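Local coordinates for putative exported protein (Bordetella parapertussis, PDB 3OCJ) that is of unknown function but has the fold of class I S-adenosylmethionine-dependent methyltransferases and probably transfers methyl groups, at residues A123-G128 with D189-N194; R110-H115 with S131-L136; V144-I149 with G170-H175; T225-P230 with L295-I300. All coordinates share one frame; numbering follows the deposited sequence.

In the fold
All four contacts belong to or cover one seven-stranded sheet of strand order 3-2-1-4-5-7-6, the class I methyltransferase topology. Contact 3 pairs the edge strand 172-176 with 145-150, contact 1 pairs 121-124 with 188-192, and contact 4 pairs 221-226 with the antiparallel 298-302; contact 2 packs helix 96-115 against the short helix 131-134 and the loop after it, over the sheet. Centres lie about 10 Å apart for contacts 1 and 3 and about 25 Å for contacts 3 and 4. Ser124 of contact 1 hydrogen-bonds Glu132 of contact 2, and Asn194 hydrogen-bonds Ser226 of contact 4. A bound palmitic acid lies about 4 Å from the side chains of Asn194 and Leu228.

Contact 1 of 4, residues A123-G128 with D189-N194; sequences ASVPCG and DLLTSN
Ala123 and Leu191 pair in parallel register through nearly straight backbone bonds (N-H...O 162° to 170°). Ala123 N lies 2.8 Å from Leu190 O. Thr192 N is as close to Ala123 O, and Val125 N follows at 2.9 Å from Thr192 O. Past the regular pairing a side chain takes over. Ser193 OG, anti to its backbone N (chi1 -178°), donates to Val125 O at 2.7 Å and lies in the plane of that carbonyl. Apolar contact is modest: Val125 CG2, past the end of the strand, meets Leu191 CD1 at 4.1 Å; on the face of Ser124 and Thr192, Thr192 CG2 rests 3.6 Å from Ser124 CB. A water extends the link between the diverging chains, donating to Pro126 O at 2.7 Å and accepting from Asn194 N at 3.0 Å. The peptide bond before Pro126 is cis where the chain leaves the strand.

In the second shell, Glu132 hydrogen-bonds Ser124 OG, and Ser226 OG is hydrogen-bonded to Asn194 ND2; the Asn194 side chain also touches the bound palmitic acid. These are central strands of the Rossmann-like sheet: 145-150 flanks 121-124, 221-226 flanks 188-192, and helix 96-115 packs on Thr192 through Phe108 and Leu112.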
loop_
_atom_site.group_PDB
_atom_site.type_symbol
_atom_site.label_atom_id
_atom_site.label_comp_id
_atom_site.label_asym_id
_atom_site.label_seq_id
_atom_site.Cartn_x
_atom_site.Cartn_y
_atom_site.Cartn_z
ATOM N N ALA A 123 6.781 14.594 -5.435
ATOM C CA ALA A 123 6.898 13.338 -6.176
ATOM C C ALA A 123 6.207 12.202 -5.438
ATOM O O ALA A 123 6.199 12.175 -4.215
ATOM C CB ALA A 123 8.360 12.995 -6.390
ATOM N N SER A 124 5.647 11.253 -6.182
ATOM C CA SER A 124 5.135 10.025 -5.601
ATOM C C SER A 124 5.829 8.844 -6.277
ATOM O O SER A 124 5.879 8.780 -7.509
ATOM C CB SER A 124 3.617 9.929 -5.777
ATOM O OG SER A 124 3.117 8.717 -5.222
ATOM N N VAL A 125 6.348 7.915 -5.471
ATOM C CA VAL A 125 7.182 6.822 -5.970
ATOM C C VAL A 125 6.941 5.597 -5.091
ATOM O O VAL A 125 7.355 5.591 -3.933
ATOM C CB VAL A 125 8.694 7.177 -5.864
ATOM C CG1 VAL A 125 9.554 6.082 -6.513
ATOM C CG2 VAL A 125 8.994 8.568 -6.461
ATOM N N PRO A 126 6.261 4.555 -5.610
ATOM C CA PRO A 126 5.631 4.434 -6.928
ATOM C C PRO A 126 4.299 5.165 -6.920
ATOM O O PRO A 126 3.536 5.051 -5.948
ATOM C CB PRO A 126 5.409 2.928 -7.053
ATOM C CG PRO A 126 5.150 2.483 -5.638
ATOM C CD PRO A 126 5.987 3.378 -4.757
ATOM N N CYS A 127 4.028 5.929 -7.968
ATOM C CA CYS A 127 2.891 6.838 -7.931
ATOM C C CYS A 127 1.527 6.175 -8.047
ATOM O O CYS A 127 0.529 6.730 -7.582
ATOM C CB CYS A 127 3.026 7.951 -8.976
ATOM S SG CYS A 127 2.995 7.392 -10.686
ATOM N N GLY A 128 1.479 4.990 -8.651
ATOM C CA GLY A 128 0.198 4.369 -8.945
ATOM C C GLY A 128 -0.689 5.360 -9.681
ATOM O O GLY A 128 -0.230 6.069 -10.580
ATOM N N ASP A 189 10.703 18.682 -3.380
ATOM C CA ASP A 189 10.512 19.239 -2.045
ATOM C C ASP A 189 9.858 18.234 -1.109
ATOM O O ASP A 189 10.097 18.232 0.104
ATOM C CB ASP A 189 9.649 20.491 -2.134
ATOM C CG ASP A 189 10.323 21.584 -2.913
ATOM O OD1 ASP A 189 11.303 22.158 -2.390
ATOM O OD2 ASP A 189 9.895 21.847 -4.052
ATOM N N LEU A 190 9.010 17.398 -1.689
ATOM C CA LEU A 190 8.221 16.430 -0.946
ATOM C C LEU A 190 8.185 15.143 -1.749
ATOM O O LEU A 190 8.029 15.181 -2.972
ATOM C CB LEU A 190 6.794 16.946 -0.785
ATOM C CG LEU A 190 6.347 17.528 0.548
ATOM C CD1 LEU A 190 4.947 18.099 0.386
ATOM C CD2 LEU A 190 6.372 16.446 1.619
ATOM N N LEU A 191 8.337 14.004 -1.085
ATOM C CA LEU A 191 8.255 12.714 -1.771
ATOM C C LEU A 191 7.386 11.801 -0.927
ATOM O O LEU A 191 7.580 11.696 0.287
ATOM C CB LEU A 191 9.652 12.104 -1.979
ATOM C CG LEU A 191 9.718 10.852 -2.873
ATOM C CD1 LEU A 191 11.068 10.699 -3.582
ATOM C CD2 LEU A 191 9.379 9.572 -2.104
ATOM N N THR A 192 6.401 11.175 -1.554
ATOM C CA THR A 192 5.565 10.214 -0.864
ATOM C C THR A 192 5.728 8.813 -1.483
ATOM O O THR A 192 5.878 8.671 -2.704
ATOM C CB THR A 192 4.097 10.679 -0.850
ATOM O OG1 THR A 192 3.304 9.755 -0.098
ATOM C CG2 THR A 192 3.561 10.814 -2.267
ATOM N N SER A 193 5.719 7.794 -0.629
ATOM C CA SER A 193 5.912 6.418 -1.059
ATOM C C SER A 193 5.079 5.463 -0.220
ATOM O O SER A 193 5.163 5.472 1.007
ATOM C CB SER A 193 7.389 6.027 -0.950
ATOM O OG SER A 193 7.594 4.693 -1.408
ATOM N N ASN A 194 4.291 4.635 -0.895
ATOM C CA ASN A 194 3.545 3.577 -0.225
ATOM C C ASN A 194 3.579 2.324 -1.081
ATOM O O ASN A 194 3.422 2.398 -2.292
ATOM C CB ASN A 194 2.094 4.022 -0.000
ATOM C CG ASN A 194 1.243 2.949 0.658
ATOM O OD1 ASN A 194 0.333 2.384 0.036
ATOM N ND2 ASN A 194 1.529 2.657 1.905
HETATM O O HOH W 1 3.481 5.971 -3.403
#

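Contact 2 of 4, residues R110-H115 with S131-L136; sequences RALQRH and SELLAL
Leu112 and Leu136 supply most of the buried surface here, and no hydrogen bond crosses between the two segments. Leu112 has CG anti to its carbonyl carbon (chi1 -65°), and its CD1 methyl extends to two partners on the other segment. One is the aliphatic part of Glu132, whose CG stands 3.9 Å from Leu112 CD1; the other is Leu133, whose CD2 comes within 4.0 Å of the same methyl while the two leucine side chains cross at about a right angle. Closer to the backbone, Leu112 CB receives Leu136 CD1 at 3.9 Å, so that the leucine from the helix touches the second segment at both its base and one branch end.

Glu132 holds CG between its backbone N and carbonyl carbon (chi1 72°), and its chain bends at chi2. The CG methylene packs on Leu112 while the carboxylate has a polar partner elsewhere: OE2 is hydrogen-bonded to Ser124 OG. Gln113 also folds at chi2, and it runs past Leu136 in the opposite direction. Its OE1 touches Leu136 CB at 3.6 Å; NE2 donates to Asp137 O and ties the amide to the chain just beyond Leu136.

The packing joins the C-terminal end of helix 96-115 to the short, weakly bonded helix 131-134 that follows strand 121-124, and to the loop after it, where Leu136 lies. Beneath them lies the sheet: Glu132 touches Thr192 of strand 188-192, Leu133 meets Val122 and Ser124, and Ala111 and His115 reach Ile300 of strand 298-302.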
loop_
_atom_site.group_PDB
_atom_site.type_symbol
_atom_site.label_atom_id
_atom_site.label_comp_id
_atom_site.label_asym_id
_atom_site.label_seq_id
_atom_site.Cartn_x
_atom_site.Cartn_y
_atom_site.Cartn_z
ATOM N N ARG A 110 -3.265 14.237 5.250
ATOM C CA ARG A 110 -3.035 15.314 6.212
ATOM C C ARG A 110 -1.580 15.776 6.205
ATOM O O ARG A 110 -1.297 16.987 6.285
ATOM C CB ARG A 110 -3.444 14.905 7.638
ATOM C CG ARG A 110 -4.942 14.802 7.869
ATOM C CD ARG A 110 -5.278 14.725 9.369
ATOM N NE ARG A 110 -4.509 13.677 10.027
ATOM C CZ ARG A 110 -3.561 13.876 10.942
ATOM N NH1 ARG A 110 -2.902 12.832 11.431
ATOM N NH2 ARG A 110 -3.268 15.098 11.378
ATOM N N ALA A 111 -0.655 14.825 6.117
ATOM C CA ALA A 111 0.765 15.162 6.156
ATOM C C ALA A 111 1.162 15.926 4.898
ATOM O O ALA A 111 1.844 16.944 4.974
ATOM C CB ALA A 111 1.619 13.908 6.314
ATOM N N LEU A 112 0.738 15.435 3.737
ATOM C CA LEU A 112 1.100 16.113 2.503
ATOM C C LEU A 112 0.489 17.506 2.493
ATOM O O LEU A 112 1.157 18.477 2.140
ATOM C CB LEU A 112 0.688 15.293 1.277
ATOM C CG LEU A 112 1.438 13.965 1.155
ATOM C CD1 LEU A 112 0.713 13.030 0.198
ATOM C CD2 LEU A 112 2.900 14.177 0.731
ATOM N N GLN A 113 -0.762 17.624 2.934
ATOM C CA GLN A 113 -1.415 18.930 2.967
ATOM C C GLN A 113 -0.658 19.924 3.858
ATOM O O GLN A 113 -0.475 21.090 3.495
ATOM C CB GLN A 113 -2.871 18.813 3.429
ATOM C CG GLN A 113 -3.662 20.099 3.239
ATOM C CD GLN A 113 -4.003 20.342 1.777
ATOM O OE1 GLN A 113 -4.561 19.470 1.111
ATOM N NE2 GLN A 113 -3.663 21.522 1.272
ATOM N N ARG A 114 -0.233 19.456 5.027
ATOM C CA ARG A 114 0.508 20.264 5.988
ATOM C C ARG A 114 1.822 20.794 5.421
ATOM O O ARG A 114 2.219 21.927 5.708
ATOM C CB ARG A 114 0.784 19.429 7.248
ATOM C CG ARG A 114 1.812 20.023 8.189
ATOM C CD ARG A 114 1.928 19.189 9.465
ATOM N NE ARG A 114 3.093 19.584 10.250
ATOM C CZ ARG A 114 3.350 19.165 11.485
ATOM N NH1 ARG A 114 4.441 19.592 12.107
ATOM N NH2 ARG A 114 2.517 18.331 12.099
ATOM N N HIS A 115 2.493 19.976 4.613
ATOM C CA HIS A 115 3.825 20.313 4.119
ATOM C C HIS A 115 3.821 21.043 2.770
ATOM O O HIS A 115 4.835 21.597 2.367
ATOM C CB HIS A 115 4.704 19.054 4.057
ATOM C CG HIS A 115 5.033 18.499 5.404
ATOM N ND1 HIS A 115 6.179 18.844 6.091
ATOM C CD2 HIS A 115 4.360 17.641 6.205
ATOM C CE1 HIS A 115 6.198 18.218 7.254
ATOM N NE2 HIS A 115 5.097 17.495 7.356
ATOM N N SER A 131 -3.642 8.771 -6.243
ATOM C CA SER A 131 -4.878 9.031 -5.510
ATOM C C SER A 131 -4.702 10.088 -4.425
ATOM O O SER A 131 -5.547 10.970 -4.246
ATOM C CB SER A 131 -5.389 7.734 -4.877
ATOM O OG SER A 131 -5.210 6.628 -5.752
ATOM N N GLU A 132 -3.603 9.991 -3.692
ATOM C CA GLU A 132 -3.375 10.892 -2.575
ATOM C C GLU A 132 -3.079 12.315 -3.063
ATOM O O GLU A 132 -3.624 13.274 -2.540
ATOM C CB GLU A 132 -2.285 10.355 -1.629
ATOM C CG GLU A 132 -0.855 10.408 -2.149
ATOM C CD GLU A 132 -0.530 9.333 -3.180
ATOM O OE1 GLU A 132 -1.459 8.647 -3.657
ATOM O OE2 GLU A 132 0.667 9.178 -3.513
ATOM N N LEU A 133 -2.252 12.452 -4.093
ATOM C CA LEU A 133 -1.915 13.782 -4.595
ATOM C C LEU A 133 -3.096 14.485 -5.270
ATOM O O LEU A 133 -3.248 15.701 -5.167
ATOM C CB LEU A 133 -0.714 13.725 -5.546
ATOM C CG LEU A 133 0.618 13.228 -4.974
ATOM C CD1 LEU A 133 1.710 13.362 -6.028
ATOM C CD2 LEU A 133 0.995 13.981 -3.713
ATOM N N LEU A 134 -3.941 13.721 -5.951
ATOM C CA LEU A 134 -5.084 14.306 -6.646
ATOM C C LEU A 134 -6.221 14.659 -5.681
ATOM O O LEU A 134 -7.174 15.335 -6.057
ATOM C CB LEU A 134 -5.580 13.369 -7.750
ATOM C CG LEU A 134 -4.620 13.150 -8.924
ATOM C CD1 LEU A 134 -5.113 12.027 -9.828
ATOM C CD2 LEU A 134 -4.421 14.436 -9.725
ATOM N N ALA A 135 -6.116 14.206 -4.437
ATOM C CA ALA A 135 -7.147 14.489 -3.437
ATOM C C ALA A 135 -6.855 15.741 -2.612
ATOM O O ALA A 135 -7.707 16.187 -1.846
ATOM C CB ALA A 135 -7.342 13.289 -2.517
ATOM N N LEU A 136 -5.660 16.305 -2.755
ATOM C CA LEU A 136 -5.266 17.440 -1.922
ATOM C C LEU A 136 -5.948 18.740 -2.342
ATOM O O LEU A 136 -6.480 18.853 -3.450
ATOM C CB LEU A 136 -3.745 17.630 -1.927
ATOM C CG LEU A 136 -2.890 16.429 -1.526
ATOM C CD1 LEU A 136 -1.406 16.758 -1.616
ATOM C CD2 LEU A 136 -3.252 15.947 -0.134
#

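Contact 3 of 4, residues V144-I149 with G170-H175; sequences VQLVGI and GQITLH
Leu146 O is gripped by two donors: Thr173 N at 2.9 Å, nearly in line with the carbonyl, and a water also at 2.9 Å that is within 2.7 Å of Thr173 OG1. Parallel pairing continues with Leu146 N to Gln171 O, Gly148 N to Thr173 O and His175 N to Gly148 O, the N-H...O angle falling from 166° at Gly148 to 153° at His175.

A bend at chi2 (-62°) accompanies the return of the Gln171 amide to Val144, where NE2 donates to Val144 O at 3.0 Å from above the carbonyl plane. On the face of Leu146 and Ile172, Leu146 CD1 meets Ile172 CG1 at 4.1 Å, and Leu174 CD2 lies 3.9 Å from Gly148 CA, in the place a side chain at this position would take. On the face of Val147 and His175, Val147 CG1 sits in the ring plane at the edge of His175, 3.8 Å from CD2.

These strands are the two ends of a beta-alpha-beta unit of the Rossmann-like sheet whose connecting helix, 153-163, touches Ile172 and Leu174. Strand 145-150 bonds to 121-124 along its other side, while 172-176 forms one edge of the sheet.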
loop_
_atom_site.group_PDB
_atom_site.type_symbol
_atom_site.label_atom_id
_atom_site.label_comp_id
_atom_site.label_asym_id
_atom_site.label_seq_id
_atom_site.Cartn_x
_atom_site.Cartn_y
_atom_site.Cartn_z
ATOM N N VAL A 144 2.180 24.394 -7.773
ATOM C CA VAL A 144 2.724 23.092 -7.409
ATOM C C VAL A 144 2.957 22.242 -8.663
ATOM O O VAL A 144 2.133 22.223 -9.585
ATOM C CB VAL A 144 1.801 22.364 -6.412
ATOM C CG1 VAL A 144 2.241 20.914 -6.222
ATOM C CG2 VAL A 144 1.789 23.112 -5.067
ATOM N N GLN A 145 4.098 21.556 -8.711
ATOM C CA GLN A 145 4.358 20.598 -9.773
ATOM C C GLN A 145 4.317 19.208 -9.189
ATOM O O GLN A 145 4.872 18.967 -8.116
ATOM C CB GLN A 145 5.722 20.843 -10.407
ATOM C CG GLN A 145 5.877 22.241 -10.984
ATOM C CD GLN A 145 7.299 22.529 -11.413
ATOM O OE1 GLN A 145 8.088 21.611 -11.630
ATOM N NE2 GLN A 145 7.634 23.807 -11.540
ATOM N N LEU A 146 3.632 18.306 -9.885
ATOM C CA LEU A 146 3.523 16.918 -9.445
ATOM C C LEU A 146 4.335 15.990 -10.332
ATOM O O LEU A 146 4.309 16.099 -11.555
ATOM C CB LEU A 146 2.064 16.459 -9.445
ATOM C CG LEU A 146 1.071 17.279 -8.612
ATOM C CD1 LEU A 146 -0.343 16.740 -8.776
ATOM C CD2 LEU A 146 1.464 17.326 -7.143
ATOM N N VAL A 147 5.037 15.056 -9.702
ATOM C CA VAL A 147 5.868 14.113 -10.442
ATOM C C VAL A 147 5.486 12.703 -10.013
ATOM O O VAL A 147 5.425 12.398 -8.824
ATOM C CB VAL A 147 7.368 14.356 -10.181
ATOM C CG1 VAL A 147 8.225 13.344 -10.952
ATOM C CG2 VAL A 147 7.753 15.779 -10.560
ATOM N N GLY A 148 5.191 11.843 -10.980
ATOM C CA GLY A 148 4.866 10.461 -10.661
ATOM C C GLY A 148 5.869 9.525 -11.292
ATOM O O GLY A 148 6.157 9.638 -12.476
ATOM N N ILE A 149 6.399 8.594 -10.508
ATOM C CA ILE A 149 7.328 7.607 -11.035
ATOM C C ILE A 149 6.747 6.230 -10.755
ATOM O O ILE A 149 6.347 5.935 -9.630
ATOM C CB ILE A 149 8.715 7.737 -10.358
ATOM C CG1 ILE A 149 9.266 9.155 -10.567
ATOM C CG2 ILE A 149 9.685 6.689 -10.897
ATOM C CD1 ILE A 149 10.675 9.347 -10.046
ATOM N N GLY A 170 -2.361 19.518 -16.052
ATOM C CA GLY A 170 -1.218 20.009 -16.802
ATOM C C GLY A 170 0.045 20.209 -15.975
ATOM O O GLY A 170 1.077 20.614 -16.511
ATOM N N GLN A 171 -0.035 19.919 -14.678
ATOM C CA GLN A 171 1.097 20.094 -13.765
ATOM C C GLN A 171 1.753 18.771 -13.418
ATOM O O GLN A 171 2.567 18.704 -12.508
ATOM C CB GLN A 171 0.636 20.772 -12.475
ATOM C CG GLN A 171 0.177 22.198 -12.683
ATOM C CD GLN A 171 1.296 23.087 -13.194
ATOM O OE1 GLN A 171 1.209 23.650 -14.285
ATOM N NE2 GLN A 171 2.357 23.218 -12.400
ATOM N N ILE A 172 1.391 17.720 -14.145
ATOM C CA ILE A 172 1.884 16.379 -13.862
ATOM C C ILE A 172 2.917 15.926 -14.884
ATOM O O ILE A 172 2.714 16.059 -16.090
ATOM C CB ILE A 172 0.722 15.364 -13.826
ATOM C CG1 ILE A 172 -0.299 15.776 -12.762
ATOM C CG2 ILE A 172 1.237 13.946 -13.565
ATOM C CD1 ILE A 172 -1.575 14.967 -12.797
ATOM N N THR A 173 4.030 15.401 -14.383
ATOM C CA THR A 173 5.047 14.776 -15.215
ATOM C C THR A 173 5.204 13.339 -14.744
ATOM O O THR A 173 5.391 13.086 -13.551
ATOM C CB THR A 173 6.403 15.495 -15.107
ATOM O OG1 THR A 173 6.248 16.876 -15.459
ATOM C CG2 THR A 173 7.409 14.873 -16.066
ATOM N N LEU A 174 5.105 12.396 -15.674
ATOM C CA LEU A 174 5.193 10.987 -15.339
ATOM C C LEU A 174 6.429 10.349 -15.952
ATOM O O LEU A 174 6.826 10.671 -17.076
ATOM C CB LEU A 174 3.948 10.251 -15.828
ATOM C CG LEU A 174 2.610 10.732 -15.263
ATOM C CD1 LEU A 174 1.496 9.970 -15.948
ATOM C CD2 LEU A 174 2.526 10.553 -13.748
ATOM N N HIS A 175 7.021 9.423 -15.210
ATOM C CA HIS A 175 8.213 8.719 -15.651
ATOM C C HIS A 175 8.064 7.238 -15.391
ATOM O O HIS A 175 7.719 6.829 -14.286
ATOM C CB HIS A 175 9.440 9.214 -14.894
ATOM C CG HIS A 175 9.664 10.687 -15.003
ATOM N ND1 HIS A 175 10.274 11.269 -16.094
ATOM C CD2 HIS A 175 9.360 11.698 -14.157
ATOM C CE1 HIS A 175 10.334 12.575 -15.913
ATOM N NE2 HIS A 175 9.787 12.862 -14.746
HETATM O O HOH W 2 5.547 18.136 -13.118
#

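Contact 4 of 4, residues T225-P230 with L295-I300; sequences TSFLTP and LFPTVI
Thr225 and Val299 form an antiparallel hydrogen-bonded pair, with Thr225 N to Val299 O at 2.9 Å and Val299 N to Thr225 O at 2.8 Å. Beyond the strands the backbone bonding continues as Phe227 N to Pro297 O and, longer at 3.2 Å, Thr229 N to Leu295 O, where the donor stands above the carbonyl plane. Leu295 O also accepts from a water that donates to Thr229 O, closing a bridge between the chains.

This pairing belongs to a Rossmann-like sheet with one reversed strand, 298-302, inserted between 221-226 and 286-289, as in class I methyltransferases.

Two aromatic rings take part in the apolar contacts. Leu228 CD2 lies over one face of Phe296, 3.7 Å from the ring centroid and 19° off its normal, a CH-pi contact. Arg104 of helix 96-115 adds a cation-pi interaction with Phe296. The Phe227 ring crosses Pro297 at about a right angle, its CZ 3.8 Å from Pro297 CB; Phe227 CG lies between its backbone N and carbonyl carbon (chi1 54°), and the ring end returns toward Pro297 although the CB bond points away from that chain.

Methyl packing is tight at Thr225 CG2 and Val299 CG1, only 3.5 Å apart and side by side. Thr229 CG2 is 3.5 Å from Pro297 CD; Thr229 OG1 is hydrogen-bonded to Arg294 O.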
loop_
_atom_site.group_PDB
_atom_site.type_symbol
_atom_site.label_atom_id
_atom_site.label_comp_id
_atom_site.label_asym_id
_atom_site.label_seq_id
_atom_site.Cartn_x
_atom_site.Cartn_y
_atom_site.Cartn_z
ATOM N N THR A 225 6.145 8.307 4.151
ATOM C CA THR A 225 6.013 6.910 3.769
ATOM C C THR A 225 5.293 6.125 4.868
ATOM O O THR A 225 4.666 6.724 5.750
ATOM C CB THR A 225 7.375 6.296 3.331
ATOM O OG1 THR A 225 7.172 5.019 2.708
ATOM C CG2 THR A 225 8.360 6.171 4.481
ATOM N N SER A 226 5.350 4.804 4.794
ATOM C CA SER A 226 4.527 3.958 5.640
ATOM C C SER A 226 5.175 2.598 5.776
ATOM O O SER A 226 6.092 2.255 5.035
ATOM C CB SER A 226 3.158 3.761 5.015
ATOM O OG SER A 226 3.319 3.112 3.755
ATOM N N PHE A 227 4.700 1.807 6.724
ATOM C CA PHE A 227 5.191 0.445 6.859
ATOM C C PHE A 227 4.180 -0.384 7.621
ATOM O O PHE A 227 3.513 0.128 8.521
ATOM C CB PHE A 227 6.559 0.425 7.573
ATOM C CG PHE A 227 6.565 1.135 8.906
ATOM C CD1 PHE A 227 6.568 0.418 10.085
ATOM C CD2 PHE A 227 6.562 2.523 8.956
ATOM C CE1 PHE A 227 6.588 1.076 11.305
ATOM C CE2 PHE A 227 6.569 3.186 10.173
ATOM C CZ PHE A 227 6.570 2.461 11.345
ATOM N N LEU A 228 4.038 -1.658 7.247
ATOM C CA LEU A 228 3.259 -2.603 8.035
ATOM C C LEU A 228 4.090 -3.143 9.189
ATOM O O LEU A 228 5.279 -3.452 9.024
ATOM C CB LEU A 228 2.793 -3.765 7.163
ATOM C CG LEU A 228 1.696 -3.450 6.153
ATOM C CD1 LEU A 228 1.598 -4.582 5.118
ATOM C CD2 LEU A 228 0.355 -3.262 6.846
ATOM N N THR A 229 3.466 -3.241 10.365
ATOM C CA THR A 229 4.150 -3.673 11.590
ATOM C C THR A 229 3.878 -5.143 11.903
ATOM O O THR A 229 2.852 -5.701 11.482
ATOM C CB THR A 229 3.633 -2.858 12.768
ATOM O OG1 THR A 229 2.208 -3.003 12.777
ATOM C CG2 THR A 229 4.005 -1.380 12.603
ATOM N N PRO A 230 4.790 -5.784 12.645
ATOM C CA PRO A 230 4.615 -7.198 13.006
ATOM C C PRO A 230 3.606 -7.353 14.134
ATOM O O PRO A 230 3.573 -6.512 15.033
ATOM C CB PRO A 230 6.010 -7.598 13.489
ATOM C CG PRO A 230 6.549 -6.314 14.095
ATOM C CD PRO A 230 6.089 -5.261 13.105
ATOM N N LEU A 295 -1.294 -1.008 12.958
ATOM C CA LEU A 295 -0.982 -1.977 11.904
ATOM C C LEU A 295 -0.193 -1.375 10.745
ATOM O O LEU A 295 0.545 -2.090 10.059
ATOM C CB LEU A 295 -2.269 -2.563 11.333
ATOM C CG LEU A 295 -3.310 -2.990 12.375
ATOM C CD1 LEU A 295 -4.592 -3.492 11.706
ATOM C CD2 LEU A 295 -2.768 -4.034 13.341
ATOM N N PHE A 296 -0.375 -0.088 10.484
ATOM C CA PHE A 296 0.163 0.495 9.257
ATOM C C PHE A 296 0.493 1.968 9.480
ATOM O O PHE A 296 -0.151 2.849 8.900
ATOM C CB PHE A 296 -0.865 0.344 8.123
ATOM C CG PHE A 296 -0.273 0.273 6.722
ATOM C CD1 PHE A 296 1.048 0.620 6.443
ATOM C CD2 PHE A 296 -1.083 -0.168 5.682
ATOM C CE1 PHE A 296 1.549 0.522 5.121
ATOM C CE2 PHE A 296 -0.605 -0.262 4.378
ATOM C CZ PHE A 296 0.715 0.074 4.099
ATOM N N PRO A 297 1.523 2.248 10.294
ATOM C CA PRO A 297 1.855 3.648 10.555
ATOM C C PRO A 297 2.379 4.383 9.333
ATOM O O PRO A 297 2.962 3.810 8.403
ATOM C CB PRO A 297 2.966 3.567 11.610
ATOM C CG PRO A 297 2.837 2.198 12.233
ATOM C CD PRO A 297 2.322 1.315 11.111
ATOM N N THR A 298 2.173 5.694 9.382
ATOM C CA THR A 298 2.736 6.655 8.452
ATOM C C THR A 298 3.931 7.276 9.153
ATOM O O THR A 298 3.903 7.481 10.371
ATOM C CB THR A 298 1.680 7.713 8.139
ATOM O OG1 THR A 298 0.587 7.094 7.447
ATOM C CG2 THR A 298 2.222 8.886 7.313
ATOM N N VAL A 299 4.981 7.570 8.401
ATOM C CA VAL A 299 6.119 8.288 8.948
ATOM C C VAL A 299 6.485 9.465 8.054
ATOM O O VAL A 299 6.538 9.339 6.821
ATOM C CB VAL A 299 7.332 7.358 9.181
ATOM C CG1 VAL A 299 7.771 6.652 7.872
ATOM C CG2 VAL A 299 8.502 8.125 9.808
ATOM N N ILE A 300 6.721 10.610 8.690
ATOM C CA ILE A 300 7.184 11.814 8.013
ATOM C C ILE A 300 8.619 12.054 8.464
ATOM O O ILE A 300 8.883 12.174 9.669
ATOM C CB ILE A 300 6.317 13.044 8.334
ATOM C CG1 ILE A 300 4.834 12.753 8.035
ATOM C CG2 ILE A 300 6.789 14.232 7.499
ATOM C CD1 ILE A 300 4.022 12.227 9.209
HETATM O O HOH W 3 0.589 -4.924 10.136
#